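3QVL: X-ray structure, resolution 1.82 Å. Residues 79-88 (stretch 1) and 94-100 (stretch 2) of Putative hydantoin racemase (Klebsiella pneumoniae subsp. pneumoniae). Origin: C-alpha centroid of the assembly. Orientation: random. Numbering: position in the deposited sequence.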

# COMPACT_ATOMS: atom_id res chain seq x y z
N GLY A 79 -21.48 7.94 -4.33
CA GLY A 79 -21.05 6.77 -3.57
C GLY A 79 -21.09 5.50 -4.40
O GLY A 79 -20.71 4.43 -3.91
N ASP A 80 -21.55 5.62 -5.64
CA ASP A 80 -21.77 4.48 -6.55
C ASP A 80 -22.46 3.30 -5.86
O ASP A 80 -21.98 2.16 -5.96
N PRO A 81 -23.60 3.55 -5.18
CA PRO A 81 -24.24 2.49 -4.39
C PRO A 81 -24.73 1.33 -5.24
O PRO A 81 -25.36 1.54 -6.29
N GLY A 82 -24.42 0.12 -4.79
CA GLY A 82 -24.85 -1.11 -5.46
C GLY A 82 -24.22 -1.36 -6.82
O GLY A 82 -24.80 -2.05 -7.65
N LEU A 83 -23.02 -0.81 -7.04
CA LEU A 83 -22.35 -0.91 -8.34
C LEU A 83 -22.11 -2.36 -8.78
O LEU A 83 -22.49 -2.74 -9.89
N LEU A 84 -21.49 -3.15 -7.91
CA LEU A 84 -21.16 -4.54 -8.25
C LEU A 84 -22.40 -5.43 -8.27
O LEU A 84 -22.48 -6.38 -9.06
N ALA A 85 -23.37 -5.12 -7.41
CA ALA A 85 -24.67 -5.78 -7.42
C ALA A 85 -25.39 -5.55 -8.74
O ALA A 85 -25.97 -6.47 -9.32
N ALA A 86 -25.33 -4.31 -9.22
CA ALA A 86 -25.93 -3.92 -10.50
C ALA A 86 -25.26 -4.61 -11.68
O ALA A 86 -25.93 -5.00 -12.64
N ARG A 87 -23.94 -4.75 -11.61
CA ARG A 87 -23.17 -5.41 -12.67
C ARG A 87 -23.50 -6.90 -12.79
O ARG A 87 -23.46 -7.46 -13.88
N GLU A 88 -23.84 -7.51 -11.66
CA GLU A 88 -24.30 -8.90 -11.64
C GLU A 88 -25.66 -9.05 -12.32
O GLU A 88 -25.86 -9.94 -13.14
N VAL A 94 -22.43 -1.30 -16.38
CA VAL A 94 -22.92 -0.37 -15.38
C VAL A 94 -21.74 0.46 -14.87
O VAL A 94 -20.75 -0.09 -14.37
N ILE A 95 -21.85 1.78 -15.01
CA ILE A 95 -20.78 2.70 -14.62
C ILE A 95 -21.25 3.66 -13.53
O ILE A 95 -22.29 4.31 -13.67
N GLY A 96 -20.49 3.73 -12.44
CA GLY A 96 -20.76 4.69 -11.37
C GLY A 96 -20.19 6.05 -11.72
O GLY A 96 -19.21 6.15 -12.46
N ILE A 97 -20.81 7.11 -11.19
CA ILE A 97 -20.35 8.47 -11.51
C ILE A 97 -19.06 8.87 -10.79
O ILE A 97 -18.27 9.63 -11.33
N ALA A 98 -18.86 8.35 -9.58
CA ALA A 98 -17.60 8.55 -8.87
C ALA A 98 -16.48 7.85 -9.63
O ALA A 98 -15.43 8.43 -9.88
N GLU A 99 -16.75 6.60 -10.00
CA GLU A 99 -15.84 5.78 -10.80
C GLU A 99 -15.42 6.51 -12.08
O GLU A 99 -14.22 6.68 -12.34
N ALA A 100 -16.40 6.97 -12.85
CA ALA A 100 -16.15 7.63 -14.13
C ALA A 100 -15.39 8.95 -13.99
O ALA A 100 -14.47 9.22 -14.76

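What does Val94, the residue with the most surface covered by the other stretch, do at the start of the strand? Its CA-to-CB bond points toward helix 83-88, which runs nearly antiparallel to strand 94-96, and its t rotamer (chi1 -174°) fits the side chain against three residues of that helix. Val94 CG1 lies 3.8 Å from Ala86 CB and 4.1 Å from Leu83 CD1, while CB of Val94 is 3.8 Å from CG of Arg87. Leu83 leaves its backbone sideways, but its chi1 t, chi2 p conformation brings the end of the side chain nearer the strand, where Leu83 CD1 also comes within 3.6 Å of Gly96 N. The small methyl of Ala86 points toward the strand as well, so Leu83 and Ala86 both make apolar contacts with CG1 of Val94.

How does Asp80 reach the beginning of the second helix? Its CA-to-CB bond points toward stretch 2, and with chi1 at -61° (m) the carboxylate meets the first turn of the helix, where backbone NH groups lack partners from a preceding turn. Ala98 N donates to Asp80 OD1 at 3.0 Å, and Glu99 N donates to Asp80 OD2, also at 3.0 Å, so each carboxylate oxygen receives one of these bonds. Ile97 N is 3.1 Å from Asp80 OD1, but the angle is too poor for a hydrogen bond.

Why does the absence of a side chain at Gly96 matter here? A CB on this residue would point toward stretch 1 and lie only 2.2 Å from Asp80 CG, a clash. Glycine leaves that space to the carboxylate, allowing Asp80 OD1 to approach Gly96 CA to 3.4 Å at the N-cap position.

What does the long side chain of Arg87 join together? It starts sideways, with chi1 m, then extends through chi2 and chi3 in t, carrying its guanidinium to stretch 2. The carbonyl O of Val94 lies at the edge of that group and accepts two hydrogen bonds, from Arg87 NE at 2.8 Å and from Arg87 NH2 at 3.0 Å. Arg87 NH2 also forms a salt bridge with Glu99 OE2 at 2.7 Å. Glu99, extended with chi1 and chi2 both t, uses its other oxygen, OE1, to accept a hydrogen bond from Gly96 N at 3.0 Å, so the backbone also holds this carboxylate. Water 1 O lies 3.2 Å from Glu99 OE2, to which it can donate, and accepts a weak bond from Arg87 NH1 at 3.3 Å.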

# COMPACT_ATOMS: atom_id res chain seq x y z
CB ASP A 80 -20.45 4.03 -7.20
CG ASP A 80 -19.79 5.12 -8.03
OD1 ASP A 80 -20.43 6.16 -8.30
OD2 ASP A 80 -18.62 4.93 -8.43
CB PRO A 81 -25.42 3.21 -3.72
CG PRO A 81 -25.72 4.35 -4.61
CD PRO A 81 -24.40 4.79 -5.17
CB LEU A 83 -21.03 -0.12 -8.35
CG LEU A 83 -20.21 -0.13 -9.65
CD1 LEU A 83 -20.94 0.59 -10.79
CD2 LEU A 83 -18.83 0.47 -9.43
CB LEU A 84 -20.08 -5.09 -7.31
CG LEU A 84 -18.72 -4.38 -7.34
CD1 LEU A 84 -17.72 -5.07 -6.42
CD2 LEU A 84 -18.16 -4.29 -8.76
CB ALA A 85 -25.52 -5.29 -6.25
CB ALA A 86 -25.89 -2.41 -10.67
CB ARG A 87 -21.67 -5.19 -12.48
CG ARG A 87 -21.24 -3.78 -12.83
CD ARG A 87 -19.75 -3.58 -12.68
NE ARG A 87 -19.39 -2.21 -13.07
CZ ARG A 87 -18.18 -1.67 -12.95
NH1 ARG A 87 -17.18 -2.37 -12.44
NH2 ARG A 87 -17.98 -0.42 -13.34
CB GLU A 88 -24.37 -9.44 -10.21
CG GLU A 88 -23.02 -9.71 -9.56
CD GLU A 88 -23.14 -10.38 -8.20
OE1 GLU A 88 -24.27 -10.52 -7.69
OE2 GLU A 88 -22.10 -10.79 -7.65
CB VAL A 94 -23.60 -1.09 -14.18
CG1 VAL A 94 -24.22 -0.07 -13.23
CG2 VAL A 94 -24.66 -2.07 -14.67
CB ILE A 95 -20.24 3.51 -15.84
CG1 ILE A 95 -19.88 2.59 -17.02
CG2 ILE A 95 -19.05 4.39 -15.43
CD1 ILE A 95 -18.78 1.56 -16.73
CB ILE A 97 -21.46 9.55 -11.34
CG1 ILE A 97 -21.94 9.65 -9.89
CG2 ILE A 97 -22.61 9.28 -12.31
CD1 ILE A 97 -22.54 11.00 -9.54
CB ALA A 98 -17.69 8.03 -7.45
CB GLU A 99 -16.52 4.45 -11.14
CG GLU A 99 -15.71 3.51 -12.04
CD GLU A 99 -16.52 2.32 -12.52
OE1 GLU A 99 -17.75 2.46 -12.72
OE2 GLU A 99 -15.93 1.24 -12.72
CB ALA A 100 -17.46 7.85 -14.87
O HOH W 1 -15.29 -0.76 -10.27